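Local coordinates for stringent starvation protein A homolog (Haemophilus influenzae, PDB 3LYK), which probably forms an equimolar complex with the RNA polymerase holoenzyme, but not with the core enzyme, and belongs to the glutathione S-transferase superfamily, at residues Met142-Phe145 with Glu149-Leu152. Residues are numbered along the deposited sequence; the frame is centred on the assembly and turned at random.
Sequences MPYF and EFGL
The ring of Y144 lies against the backbone at the E149-F150 peptide, a compact example of an aromatic side chain packing one arm of a loop against the other. Over one face, offset toward the rim, sits F150 N, 3.6 Å from Y144 CD2. The same face receives F150 CB, whose methylene stands 4.0 Å from the centroid of the Y144 ring and 17° off its normal, a CH-pi contact. Beyond it the two rings meet obliquely, planes at 83°, and Y144 CE1 touches F150 CD1 at 3.7 Å near the edge of the phenylalanine ring. With CG of F150 anti to its own N (chi1 -180°), that ring extends past the tyrosine instead of lying over it. E149 adds mainly backbone: its O lies 3.7 Å from Y144 CB.

Further out, R189 makes a cation-pi contact with F150 and also touches Y144, while R185 of helix 176-187 hydrogen-bonds P143 O. The carboxylate of D154 binds both arms, OD1 taking F145 N and OD2 taking G151 N. One acidic side chain near the start of helix 152-165 thus ties down the loop leading into that helix, within the all-helical C-terminal domain of the glutathione S-transferase fold.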
HETATM    1  N   MSE B 142       1.420 -25.513   6.455  1.00 48.67           N
HETATM    2  CA  MSE B 142       2.469 -24.994   5.555  1.00 44.88           C
HETATM    3  C   MSE B 142       3.697 -24.462   6.281  1.00 40.97           C
HETATM    4  O   MSE B 142       3.552 -23.866   7.327  1.00 40.80           O
HETATM    5  CB  MSE B 142       1.876 -23.938   4.624  1.00 44.87           C
HETATM    6  CG  MSE B 142       0.863 -24.527   3.655  1.00 46.10           C
HETATM    7 SE   MSE B 142       0.124 -23.139   2.526  1.00 51.16          SE
HETATM    8  CE  MSE B 142      -1.214 -22.431   3.763  1.00 47.21           C
ATOM      9  N   PRO B 143       4.901 -24.677   5.721  1.00 37.71           N
ATOM     10  CA  PRO B 143       6.110 -24.260   6.451  1.00 35.64           C
ATOM     11  C   PRO B 143       6.379 -22.745   6.494  1.00 33.99           C
ATOM     12  O   PRO B 143       7.013 -22.293   7.433  1.00 33.24           O
ATOM     13  CB  PRO B 143       7.247 -24.993   5.732  1.00 34.96           C
ATOM     14  CG  PRO B 143       6.722 -25.296   4.352  1.00 36.38           C
ATOM     15  CD  PRO B 143       5.218 -25.433   4.490  1.00 37.19           C
ATOM     16  N   TYR B 144       5.922 -21.973   5.503  1.00 31.60           N
ATOM     17  CA  TYR B 144       6.065 -20.509   5.566  1.00 30.02           C
ATOM     18  C   TYR B 144       4.733 -19.888   5.867  1.00 29.95           C
ATOM     19  O   TYR B 144       3.762 -20.610   6.000  1.00 30.93           O
ATOM     20  CB  TYR B 144       6.739 -19.953   4.316  1.00 28.96           C
ATOM     21  CG  TYR B 144       8.144 -20.464   4.225  1.00 28.35           C
ATOM     22  CD1 TYR B 144       9.192 -19.800   4.889  1.00 26.18           C
ATOM     23  CD2 TYR B 144       8.429 -21.634   3.529  1.00 26.97           C
ATOM     24  CE1 TYR B 144      10.481 -20.293   4.829  1.00 28.63           C
ATOM     25  CE2 TYR B 144       9.716 -22.129   3.456  1.00 26.79           C
ATOM     26  CZ  TYR B 144      10.728 -21.467   4.119  1.00 29.56           C
ATOM     27  OH  TYR B 144      12.006 -21.943   4.038  1.00 31.63           O
ATOM     28  N   PHE B 145       4.673 -18.578   6.066  1.00 29.64           N
ATOM     29  CA  PHE B 145       3.483 -18.016   6.665  1.00 30.03           C
ATOM     30  C   PHE B 145       2.320 -17.995   5.652  1.00 30.85           C
ATOM     31  O   PHE B 145       2.249 -17.104   4.807  1.00 30.22           O
ATOM     32  CB  PHE B 145       3.771 -16.636   7.232  1.00 28.57           C
ATOM     33  CG  PHE B 145       2.762 -16.176   8.191  1.00 29.94           C
ATOM     34  CD1 PHE B 145       2.937 -16.374   9.551  1.00 30.03           C
ATOM     35  CD2 PHE B 145       1.602 -15.532   7.752  1.00 31.23           C
ATOM     36  CE1 PHE B 145       1.980 -15.925  10.475  1.00 29.14           C
ATOM     37  CE2 PHE B 145       0.646 -15.066   8.667  1.00 32.46           C
ATOM     38  CZ  PHE B 145       0.829 -15.289  10.028  1.00 31.69           C
ATOM     39  N   GLU B 149       6.155 -21.656   0.021  1.00 31.34           N
ATOM     40  CA  GLU B 149       7.515 -21.148  -0.218  1.00 29.87           C
ATOM     41  C   GLU B 149       7.709 -19.804   0.470  1.00 27.90           C
ATOM     42  O   GLU B 149       6.752 -19.084   0.707  1.00 26.19           O
ATOM     43  CB  GLU B 149       7.781 -20.941  -1.716  1.00 31.19           C
ATOM     44  CG  GLU B 149       7.681 -22.204  -2.603  1.00 36.32           C
ATOM     45  CD  GLU B 149       8.851 -23.144  -2.366  1.00 43.62           C
ATOM     46  OE1 GLU B 149      10.027 -22.703  -2.473  1.00 48.36           O
ATOM     47  OE2 GLU B 149       8.604 -24.322  -2.039  1.00 48.11           O
ATOM     48  N   PHE B 150       8.966 -19.454   0.735  1.00 25.23           N
ATOM     49  CA  PHE B 150       9.296 -18.213   1.403  1.00 23.74           C
ATOM     50  C   PHE B 150       8.918 -17.050   0.483  1.00 23.12           C
ATOM     51  O   PHE B 150       9.202 -17.111  -0.711  1.00 22.52           O
ATOM     52  CB  PHE B 150      10.808 -18.165   1.657  1.00 22.66           C
ATOM     53  CG  PHE B 150      11.271 -16.911   2.354  1.00 22.48           C
ATOM     54  CD1 PHE B 150      11.204 -16.804   3.730  1.00 18.93           C
ATOM     55  CD2 PHE B 150      11.807 -15.857   1.622  1.00 21.83           C
ATOM     56  CE1 PHE B 150      11.671 -15.672   4.391  1.00 20.53           C
ATOM     57  CE2 PHE B 150      12.272 -14.708   2.273  1.00 22.92           C
ATOM     58  CZ  PHE B 150      12.201 -14.617   3.658  1.00 21.28           C
ATOM     59  N   GLY B 151       8.339 -15.983   1.035  1.00 21.69           N
ATOM     60  CA  GLY B 151       7.944 -14.858   0.181  1.00 20.60           C
ATOM     61  C   GLY B 151       7.834 -13.571   0.949  1.00 20.21           C
ATOM     62  O   GLY B 151       8.234 -13.516   2.139  1.00 17.80           O
ATOM     63  N   LEU B 152       7.250 -12.549   0.297  1.00 18.75           N
ATOM     64  CA  LEU B 152       7.101 -11.225   0.906  1.00 18.47           C
ATOM     65  C   LEU B 152       6.347 -11.221   2.228  1.00 19.22           C
ATOM     66  O   LEU B 152       6.646 -10.392   3.077  1.00 19.54           O
ATOM     67  CB  LEU B 152       6.493 -10.204  -0.074  1.00 18.24           C
ATOM     68  CG  LEU B 152       7.283  -9.874  -1.351  1.00 18.74           C
ATOM     69  CD1 LEU B 152       6.567  -8.734  -2.183  1.00 17.99           C
ATOM     70  CD2 LEU B 152       8.745  -9.481  -1.046  1.00 17.05           C
TER